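Long-range contact in Dhd127_b (PDB 6DLM), which forms one helical-hairpin half of a computationally designed heterodimer, made as part of a set intended to pair orthogonally: residues T28-L32 with R45-V50. Residues are numbered along the deposited sequence; the frame is centred on the assembly and turned at random.
Sequences TQKEL and RVRELV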
loop_
_atom_site.group_PDB
_atom_site.type_symbol
_atom_site.label_atom_id
_atom_site.label_comp_id
_atom_site.label_asym_id
_atom_site.label_seq_id
_atom_site.Cartn_x
_atom_site.Cartn_y
_atom_site.Cartn_z
ATOM N N THR B 28 -8.568 -5.916 0.201
ATOM C CA THR B 28 -9.490 -5.681 1.294
ATOM C C THR B 28 -10.181 -4.315 1.121
ATOM O O THR B 28 -11.376 -4.210 1.266
ATOM C CB THR B 28 -8.728 -5.677 2.623
ATOM O OG1 THR B 28 -8.055 -6.926 2.784
ATOM C CG2 THR B 28 -9.663 -5.441 3.763
ATOM N N GLN B 29 -9.404 -3.299 0.801
ATOM C CA GLN B 29 -9.947 -1.973 0.538
ATOM C C GLN B 29 -10.866 -1.935 -0.702
ATOM O O GLN B 29 -11.847 -1.205 -0.718
ATOM C CB GLN B 29 -8.820 -0.953 0.459
ATOM C CG GLN B 29 -8.236 -0.672 1.828
ATOM C CD GLN B 29 -9.134 0.239 2.652
ATOM O OE1 GLN B 29 -9.620 1.236 2.159
ATOM N NE2 GLN B 29 -9.343 -0.108 3.910
ATOM N N LYS B 30 -10.522 -2.660 -1.759
ATOM C CA LYS B 30 -11.394 -2.725 -2.917
ATOM C C LYS B 30 -12.756 -3.363 -2.555
ATOM O O LYS B 30 -13.780 -2.887 -3.010
ATOM C CB LYS B 30 -10.724 -3.491 -4.050
ATOM C CG LYS B 30 -11.495 -3.428 -5.355
ATOM C CD LYS B 30 -11.793 -1.998 -5.771
ATOM C CE LYS B 30 -10.520 -1.250 -6.136
ATOM N NZ LYS B 30 -10.763 0.020 -6.878
ATOM N N GLU B 31 -12.762 -4.425 -1.762
ATOM C CA GLU B 31 -14.049 -5.000 -1.374
ATOM C C GLU B 31 -14.859 -3.951 -0.595
ATOM O O GLU B 31 -16.036 -3.767 -0.856
ATOM C CB GLU B 31 -13.887 -6.260 -0.522
ATOM C CG GLU B 31 -15.211 -6.827 -0.018
ATOM C CD GLU B 31 -15.057 -8.017 0.920
ATOM O OE1 GLU B 31 -13.967 -8.585 0.983
ATOM O OE2 GLU B 31 -16.034 -8.400 1.577
ATOM N N LEU B 32 -14.194 -3.238 0.297
ATOM C CA LEU B 32 -14.865 -2.217 1.081
ATOM C C LEU B 32 -15.460 -1.136 0.175
ATOM O O LEU B 32 -16.611 -0.778 0.324
ATOM C CB LEU B 32 -13.852 -1.611 2.051
ATOM C CG LEU B 32 -14.245 -0.425 2.917
ATOM C CD1 LEU B 32 -15.455 -0.751 3.761
ATOM C CD2 LEU B 32 -13.090 0.002 3.805
ATOM N N ARG B 45 -19.883 -6.156 7.768
ATOM C CA ARG B 45 -18.758 -6.544 6.924
ATOM C C ARG B 45 -17.793 -5.383 6.666
ATOM O O ARG B 45 -16.599 -5.530 6.832
ATOM C CB ARG B 45 -19.263 -7.094 5.595
ATOM C CG ARG B 45 -18.168 -7.468 4.621
ATOM C CD ARG B 45 -17.235 -8.525 5.179
ATOM N NE ARG B 45 -16.328 -9.007 4.152
ATOM C CZ ARG B 45 -15.433 -9.968 4.320
ATOM N NH1 ARG B 45 -15.306 -10.560 5.494
ATOM N NH2 ARG B 45 -14.658 -10.327 3.309
ATOM N N VAL B 46 -18.310 -4.210 6.325
ATOM C CA VAL B 46 -17.418 -3.081 6.098
ATOM C C VAL B 46 -16.636 -2.719 7.370
ATOM O O VAL B 46 -15.468 -2.398 7.275
ATOM C CB VAL B 46 -18.134 -1.839 5.531
ATOM C CG1 VAL B 46 -18.528 -2.063 4.079
ATOM C CG2 VAL B 46 -19.323 -1.454 6.380
ATOM N N ARG B 47 -17.264 -2.751 8.548
ATOM C CA ARG B 47 -16.553 -2.457 9.778
ATOM C C ARG B 47 -15.444 -3.485 9.996
ATOM O O ARG B 47 -14.375 -3.142 10.460
ATOM C CB ARG B 47 -17.506 -2.445 10.972
ATOM C CG ARG B 47 -18.329 -1.179 11.095
ATOM C CD ARG B 47 -17.468 0.024 11.458
ATOM N NE ARG B 47 -18.287 1.202 11.716
ATOM C CZ ARG B 47 -17.817 2.431 11.884
ATOM N NH1 ARG B 47 -16.522 2.671 11.830
ATOM N NH2 ARG B 47 -18.660 3.425 12.121
ATOM N N GLU B 48 -15.722 -4.751 9.694
ATOM C CA GLU B 48 -14.701 -5.787 9.817
ATOM C C GLU B 48 -13.540 -5.556 8.824
ATOM O O GLU B 48 -12.394 -5.776 9.175
ATOM C CB GLU B 48 -15.300 -7.178 9.640
ATOM C CG GLU B 48 -14.281 -8.298 9.550
ATOM C CD GLU B 48 -13.443 -8.475 10.803
ATOM O OE1 GLU B 48 -12.473 -9.252 10.755
ATOM O OE2 GLU B 48 -13.752 -7.844 11.827
ATOM N N LEU B 49 -13.850 -5.134 7.604
ATOM C CA LEU B 49 -12.804 -4.829 6.618
ATOM C C LEU B 49 -11.914 -3.675 7.099
ATOM O O LEU B 49 -10.716 -3.691 6.880
ATOM C CB LEU B 49 -13.397 -4.501 5.253
ATOM C CG LEU B 49 -14.105 -5.667 4.574
ATOM C CD1 LEU B 49 -14.929 -5.188 3.394
ATOM C CD2 LEU B 49 -13.103 -6.730 4.161
ATOM N N VAL B 50 -12.521 -2.678 7.715
ATOM C CA VAL B 50 -11.750 -1.584 8.271
ATOM C C VAL B 50 -10.828 -2.099 9.382
ATOM O O VAL B 50 -9.661 -1.773 9.394
ATOM C CB VAL B 50 -12.661 -0.494 8.855
ATOM C CG1 VAL B 50 -11.854 0.458 9.724
ATOM C CG2 VAL B 50 -13.374 0.252 7.746
#
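A bidentate salt bridge, E31 to R45, spans the edge of this helix pair. R45 NE donates to E31 OE2 at 2.7 Å, while R45 NH2 reaches E31 OE1 at 3.0 Å and E31 OE2 at 2.9 Å; OE2 lies close to the guanidinium plane, OE1 somewhat out of it. Beneath the pair lies L49, whose CD1 comes within 3.8 Å of E31 CD. Helices 7-37 and 44-75 form an antiparallel hairpin; near its connecting loop the axes of 28-32 and 45-50 approach to 9.6 Å, with 155° between their directions. The arrangement illustrates a principle of bundle design: a surface salt bridge flanking an apolar seam. L49 points toward the other helix, its CD2 3.7 Å from T28 CG2 and its CD1 4.0 Å from L32 CB. L32 extends the seam, with CD1 3.4 Å from V46 CG1 and CD2 4.0 Å from V50 CG2; it also packs on S29 of the Dhd127_a chain, to which, as to S53, buried Q29 hydrogen-bonds through NE2.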